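Local coordinates for protein putative GntR-family transcriptional regulator (Bordetella bronchiseptica RB50, PDB 3CNV) that probably regulates transcription as a GntR-family repressor or activator, its UTRA domain being the part expected to sense a small-molecule effector, at residues Arg22-Arg27 against Thr49-Leu54; Glu45-Ile50 against Asp65-Gly70. One frame throughout, in Å; residues are numbered along the deposited sequence.

Contact 1 (Arg22-Arg27 against Thr49-Leu54); sequences RILECR and TIRRQL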
loop_
_atom_site.group_PDB
_atom_site.type_symbol
_atom_site.label_atom_id
_atom_site.label_comp_id
_atom_site.label_asym_id
_atom_site.label_seq_id
_atom_site.Cartn_x
_atom_site.Cartn_y
_atom_site.Cartn_z
ATOM N N ARG C 22 13.948 22.739 7.350
ATOM C CA ARG C 22 14.869 23.555 8.116
ATOM C C ARG C 22 15.373 22.679 9.235
ATOM O O ARG C 22 14.586 22.175 10.022
ATOM C CB ARG C 22 14.175 24.837 8.634
ATOM C CG ARG C 22 15.103 25.756 9.348
ATOM C CD ARG C 22 14.582 27.202 9.470
ATOM N NE ARG C 22 13.412 27.160 10.304
ATOM C CZ ARG C 22 13.376 27.191 11.626
ATOM N NH1 ARG C 22 14.462 27.321 12.377
ATOM N NH2 ARG C 22 12.193 27.075 12.210
ATOM N N ILE C 23 16.696 22.521 9.315
ATOM C CA ILE C 23 17.330 21.665 10.344
ATOM C C ILE C 23 17.371 22.428 11.671
ATOM O O ILE C 23 17.850 23.588 11.769
ATOM C CB ILE C 23 18.742 21.253 9.976
ATOM C CG1 ILE C 23 18.760 20.550 8.577
ATOM C CG2 ILE C 23 19.395 20.444 11.139
ATOM C CD1 ILE C 23 17.981 19.253 8.490
ATOM N N LEU C 24 16.887 21.775 12.711
ATOM C CA LEU C 24 16.778 22.423 14.013
ATOM C C LEU C 24 17.893 21.956 15.002
ATOM O O LEU C 24 18.407 22.684 15.824
ATOM C CB LEU C 24 15.379 22.115 14.555
ATOM C CG LEU C 24 14.216 23.057 14.408
ATOM C CD1 LEU C 24 14.120 23.994 13.216
ATOM C CD2 LEU C 24 12.957 22.249 14.792
ATOM N N GLU C 25 18.195 20.688 14.896
ATOM C CA GLU C 25 19.157 20.010 15.734
ATOM C C GLU C 25 19.852 18.943 14.961
ATOM O O GLU C 25 19.249 18.276 14.101
ATOM C CB GLU C 25 18.467 19.359 16.921
ATOM C CG GLU C 25 17.781 20.359 17.879
ATOM C CD GLU C 25 17.057 19.646 19.006
ATOM O OE1 GLU C 25 17.707 18.778 19.648
ATOM O OE2 GLU C 25 15.857 19.926 19.239
ATOM N N CYS C 26 21.099 18.724 15.340
ATOM C CA CYS C 26 21.895 17.647 14.767
ATOM C C CYS C 26 23.013 17.280 15.722
ATOM O O CYS C 26 23.783 18.129 16.106
ATOM C CB CYS C 26 22.472 18.119 13.415
ATOM S SG CYS C 26 23.373 16.868 12.461
ATOM N N ARG C 27 23.029 16.035 16.169
ATOM C CA ARG C 27 23.953 15.571 17.221
ATOM C C ARG C 27 24.216 14.088 17.003
ATOM O O ARG C 27 23.384 13.407 16.451
ATOM C CB ARG C 27 23.310 15.607 18.635
ATOM C CG ARG C 27 23.097 16.874 19.195
ATOM C CD ARG C 27 22.506 16.674 20.594
ATOM N NE ARG C 27 21.206 16.015 20.489
ATOM C CZ ARG C 27 20.598 15.368 21.485
ATOM N NH1 ARG C 27 21.176 15.268 22.678
ATOM N NH2 ARG C 27 19.410 14.808 21.279
ATOM N N THR C 49 21.389 11.879 15.263
ATOM C CA THR C 49 20.032 12.334 15.330
ATOM C C THR C 49 19.884 13.735 14.785
ATOM O O THR C 49 20.689 14.623 15.016
ATOM C CB THR C 49 19.449 12.225 16.787
ATOM O OG1 THR C 49 18.000 12.257 16.722
ATOM C CG2 THR C 49 20.013 13.369 17.699
ATOM N N ILE C 50 18.802 13.881 14.028
ATOM C CA ILE C 50 18.415 15.149 13.463
ATOM C C ILE C 50 16.980 15.468 13.865
ATOM O O ILE C 50 16.093 14.597 13.887
ATOM C CB ILE C 50 18.452 15.035 11.904
ATOM C CG1 ILE C 50 19.840 14.531 11.421
ATOM C CG2 ILE C 50 17.974 16.338 11.230
ATOM C CD1 ILE C 50 19.844 14.107 9.935
ATOM N N ARG C 51 16.780 16.710 14.241
ATOM C CA ARG C 51 15.450 17.319 14.277
ATOM C C ARG C 51 15.270 18.314 13.149
ATOM O O ARG C 51 16.135 19.188 12.904
ATOM C CB ARG C 51 15.193 17.982 15.622
ATOM C CG ARG C 51 13.772 18.546 15.650
ATOM C CD ARG C 51 13.376 19.050 16.952
ATOM N NE ARG C 51 13.040 17.948 17.828
ATOM C CZ ARG C 51 12.496 18.131 19.014
ATOM N NH1 ARG C 51 12.240 19.390 19.427
ATOM N NH2 ARG C 51 12.199 17.068 19.762
ATOM N N ARG C 52 14.165 18.189 12.428
ATOM C CA ARG C 52 13.868 19.217 11.404
ATOM C C ARG C 52 12.425 19.648 11.376
ATOM O O ARG C 52 11.538 18.929 11.794
ATOM C CB ARG C 52 14.328 18.774 10.016
ATOM C CG ARG C 52 13.713 17.660 9.484
ATOM C CD ARG C 52 12.487 18.061 8.662
ATOM N NE ARG C 52 12.051 16.848 8.042
ATOM C CZ ARG C 52 12.498 16.378 6.889
ATOM N NH1 ARG C 52 13.315 17.104 6.151
ATOM N NH2 ARG C 52 12.045 15.211 6.451
ATOM N N GLN C 53 12.223 20.827 10.822
ATOM C CA GLN C 53 10.878 21.353 10.607
ATOM C C GLN C 53 10.579 21.390 9.102
ATOM O O GLN C 53 11.316 21.970 8.304
ATOM C CB GLN C 53 10.816 22.776 11.255
ATOM C CG GLN C 53 9.473 23.561 11.199
ATOM C CD GLN C 53 9.666 25.023 11.499
ATOM O OE1 GLN C 53 10.206 25.752 10.706
ATOM N NE2 GLN C 53 9.190 25.462 12.651
ATOM N N LEU C 54 9.464 20.806 8.725
ATOM C CA LEU C 54 8.844 21.077 7.430
ATOM C C LEU C 54 7.779 22.124 7.544
ATOM O O LEU C 54 6.937 22.134 8.467
ATOM C CB LEU C 54 8.211 19.794 6.837
ATOM C CG LEU C 54 9.189 18.688 6.513
ATOM C CD1 LEU C 54 8.329 17.495 5.983
ATOM C CD2 LEU C 54 10.381 19.051 5.515
HETATM O O HOH W 1 14.222 21.915 18.899
#
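Arg22-Arg27 and Thr49-Leu54 pair as antiparallel strands, their axes 4.4 Å apart at an angle of 152°, with a classic beta bulge at Leu24 and Glu25, both opposite Arg51. Arg51 O takes both bulge amides from the same face of its carbonyl plane, Leu24 N at 2.7 Å and Glu25 N at 3.2 Å. Past the bulge the regular register holds through Cys26 with Ile50 to Arg27, where Thr49 N gives Arg27 O a nearly straight bond.

On the face bearing Arg22, Glu25, Arg51 and Gln53, long polar side chains run beside one another. Arg22 CG is anti to the backbone N (chi1 -176°) and the chain bends at chi3; its NH2 donates to Gln53 OE1 at 2.8 Å, from above the amide plane, while Leu24 CD1 lies over the rim of one guanidinium face. Leu24 CD2 rests 3.9 Å from Arg51 CD. Glu25 OE2 sits over one face of the Arg51 guanidinium, 3.7 Å from NH1, a long salt bridge in which charge attraction acts without an N-H aimed at the oxygen. A water donates to Glu25 OE2 and weakly accepts from Arg51 NH1. The stronger partners of Arg51 are Asp65 and Glu115.

On the other face the strands meet through carbon atoms: Ile23 CD1 touches Ile50 CG2 and Arg52 CB, each at 4.0 Å. Arg52 turns its guanidinium away from Arg22-Arg27, toward Asp64, Ser21 just before that segment, and a citrate probably carried over from crystallisation.

Strand 20-30 is one of the two outermost strands of the six-stranded antiparallel sheet within this chain, and strand 46-56 separates it from strand 59-69. Leu78 and Leu81 of helix 78-83 pack on the face bearing Ile23, Leu81 touching Ile23, Cys26 and Ile50.

Contact 2 (Glu45-Ile50 against Asp65-Gly70); sequences ETVVTI and DLWLPG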
loop_
_atom_site.group_PDB
_atom_site.type_symbol
_atom_site.label_atom_id
_atom_site.label_comp_id
_atom_site.label_asym_id
_atom_site.label_seq_id
_atom_site.Cartn_x
_atom_site.Cartn_y
_atom_site.Cartn_z
ATOM N N GLU C 45 25.651 1.470 20.727
ATOM C CA GLU C 45 25.979 2.026 19.416
ATOM C C GLU C 45 25.543 3.471 19.308
ATOM O O GLU C 45 24.505 3.867 19.831
ATOM C CB GLU C 45 25.415 1.214 18.231
ATOM C CG GLU C 45 26.145 -0.076 17.977
ATOM C CD GLU C 45 25.925 -0.572 16.536
ATOM O OE1 GLU C 45 25.938 0.272 15.608
ATOM O OE2 GLU C 45 25.725 -1.776 16.333
ATOM N N THR C 46 26.398 4.229 18.647
ATOM C CA THR C 46 26.170 5.628 18.334
ATOM C C THR C 46 25.238 5.768 17.139
ATOM O O THR C 46 25.321 5.014 16.182
ATOM C CB THR C 46 27.536 6.351 18.100
ATOM O OG1 THR C 46 28.268 6.382 19.364
ATOM C CG2 THR C 46 27.340 7.694 17.556
ATOM N N VAL C 47 24.329 6.733 17.272
ATOM C CA VAL C 47 23.394 7.158 16.233
ATOM C C VAL C 47 23.514 8.673 15.997
ATOM O O VAL C 47 23.841 9.434 16.860
ATOM C CB VAL C 47 21.893 6.780 16.514
ATOM C CG1 VAL C 47 21.711 5.188 16.511
ATOM C CG2 VAL C 47 21.406 7.410 17.800
ATOM N N VAL C 48 23.305 9.063 14.766
ATOM C CA VAL C 48 23.143 10.478 14.450
ATOM C C VAL C 48 21.671 10.771 14.612
ATOM O O VAL C 48 20.799 9.995 14.160
ATOM C CB VAL C 48 23.491 10.790 12.995
ATOM C CG1 VAL C 48 23.301 12.359 12.694
ATOM C CG2 VAL C 48 24.861 10.326 12.691
ATOM N N THR C 49 21.389 11.879 15.263
ATOM C CA THR C 49 20.032 12.334 15.330
ATOM C C THR C 49 19.884 13.735 14.785
ATOM O O THR C 49 20.689 14.623 15.016
ATOM C CB THR C 49 19.449 12.225 16.787
ATOM O OG1 THR C 49 18.000 12.257 16.722
ATOM C CG2 THR C 49 20.013 13.369 17.699
ATOM N N ILE C 50 18.802 13.881 14.028
ATOM C CA ILE C 50 18.415 15.149 13.463
ATOM C C ILE C 50 16.980 15.468 13.865
ATOM O O ILE C 50 16.093 14.597 13.887
ATOM C CB ILE C 50 18.452 15.035 11.904
ATOM C CG1 ILE C 50 19.840 14.531 11.421
ATOM C CG2 ILE C 50 17.974 16.338 11.230
ATOM C CD1 ILE C 50 19.844 14.107 9.935
ATOM N N ASP C 65 11.865 14.029 14.104
ATOM C CA ASP C 65 13.084 13.580 14.798
ATOM C C ASP C 65 13.499 12.305 14.079
ATOM O O ASP C 65 12.694 11.402 13.939
ATOM C CB ASP C 65 12.894 13.267 16.291
ATOM C CG ASP C 65 12.798 14.509 17.153
ATOM O OD1 ASP C 65 13.485 15.482 16.846
ATOM O OD2 ASP C 65 12.052 14.504 18.154
ATOM N N LEU C 66 14.770 12.204 13.739
ATOM C CA LEU C 66 15.328 11.051 12.981
ATOM C C LEU C 66 16.508 10.509 13.760
ATOM O O LEU C 66 17.256 11.245 14.382
ATOM C CB LEU C 66 15.896 11.528 11.602
ATOM C CG LEU C 66 15.142 12.031 10.414
ATOM C CD1 LEU C 66 14.552 13.447 10.619
ATOM C CD2 LEU C 66 16.148 11.928 9.283
ATOM N N TRP C 67 16.711 9.214 13.647
ATOM C CA TRP C 67 17.856 8.555 14.246
ATOM C C TRP C 67 18.401 7.608 13.151
ATOM O O TRP C 67 17.678 6.786 12.595
ATOM C CB TRP C 67 17.441 7.697 15.450
ATOM C CG TRP C 67 16.981 8.434 16.675
ATOM C CD1 TRP C 67 17.734 8.786 17.749
ATOM C CD2 TRP C 67 15.666 8.916 16.933
ATOM N NE1 TRP C 67 16.965 9.445 18.664
ATOM C CE2 TRP C 67 15.690 9.557 18.171
ATOM C CE3 TRP C 67 14.470 8.856 16.236
ATOM C CZ2 TRP C 67 14.539 10.127 18.740
ATOM C CZ3 TRP C 67 13.351 9.426 16.779
ATOM C CH2 TRP C 67 13.381 10.076 18.015
ATOM N N LEU C 68 19.669 7.729 12.894
ATOM C CA LEU C 68 20.390 6.964 11.891
ATOM C C LEU C 68 21.629 6.268 12.469
ATOM O O LEU C 68 22.335 6.832 13.263
ATOM C CB LEU C 68 20.804 7.906 10.788
ATOM C CG LEU C 68 19.702 8.786 10.164
ATOM C CD1 LEU C 68 20.310 10.014 9.505
ATOM C CD2 LEU C 68 18.961 7.925 9.126
ATOM N N PRO C 69 21.899 5.027 12.031
ATOM C CA PRO C 69 23.074 4.301 12.580
ATOM C C PRO C 69 24.410 5.060 12.278
ATOM O O PRO C 69 24.694 5.423 11.142
ATOM C CB PRO C 69 23.003 2.956 11.894
ATOM C CG PRO C 69 22.069 3.155 10.685
ATOM C CD PRO C 69 21.182 4.274 10.984
ATOM N N GLY C 70 25.164 5.361 13.323
ATOM C CA GLY C 70 26.363 6.216 13.198
ATOM C C GLY C 70 27.271 5.632 12.129
ATOM O O GLY C 70 27.843 6.345 11.325
HETATM O O HOH W 2 16.676 14.726 17.503
#
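Thr49 OG1 and Ile50 N converge on Leu66 O from opposite faces of its carbonyl plane, the hydroxyl at 2.7 Å and the amide at 3.1 Å. OG1 is anti to the backbone N (chi1 -161°), which places it beside this carbonyl as well as 3.5 Å above the plane of the Trp67 ring, offset toward the rim near CD1 and NE1. Val47 CG2 meets the same indole at its edge, 3.9 Å from CD1, so two residues of one strand, Val47 and Thr49, meet the edge and a face of the ring.

On the reverse face, Ile50 CD1 touches Leu68 CD1 at 4.1 Å and lies near Leu66 CD2. The strands holding these groups are antiparallel: Val48 and Leu68 exchange two backbone bonds, and Leu66 N returns a bond to Ile50 O. Beyond them, Gly70 N donates to Thr46 O at 2.9 Å.

A water donates to Thr49 OG1 and, weakly, to Asp65 OD1, which also takes a salt bridge from Arg51 NE, while Arg147 holds OD2. Val145 of strand 141-150 packs on Trp67, while Phe92 of helix 88-96 reaches Leu66 and Leu68.

The Thr49 hydroxyl thus gives its proton to Leu66 O and accepts from water, satisfying a polar group within a largely buried strand pair whose reverse face is formed here by Val48, Ile50, Leu66 and Leu68.

How the contacts relate
From the N terminus, strand 20-30 leads through helix 33-38 to strand 46-56, and contact 1 closes this longer loop, with 21 residues between its segments. Strand 46-56 then turns directly into strand 59-69; contact 2 closes that hairpin near its open end. The two loops neither nest nor stand apart: they overlap along strand 46-56, where Thr49 and Ile50 serve both contacts, one on each edge of the strand. A salt bridge from Arg51 NE to Asp65 OD1 (2.7 Å) links the contacts directly. Together they join the first three strands of the UTRA-domain sheet, while strand 59-69 carries the sheet onward to strand 141-150.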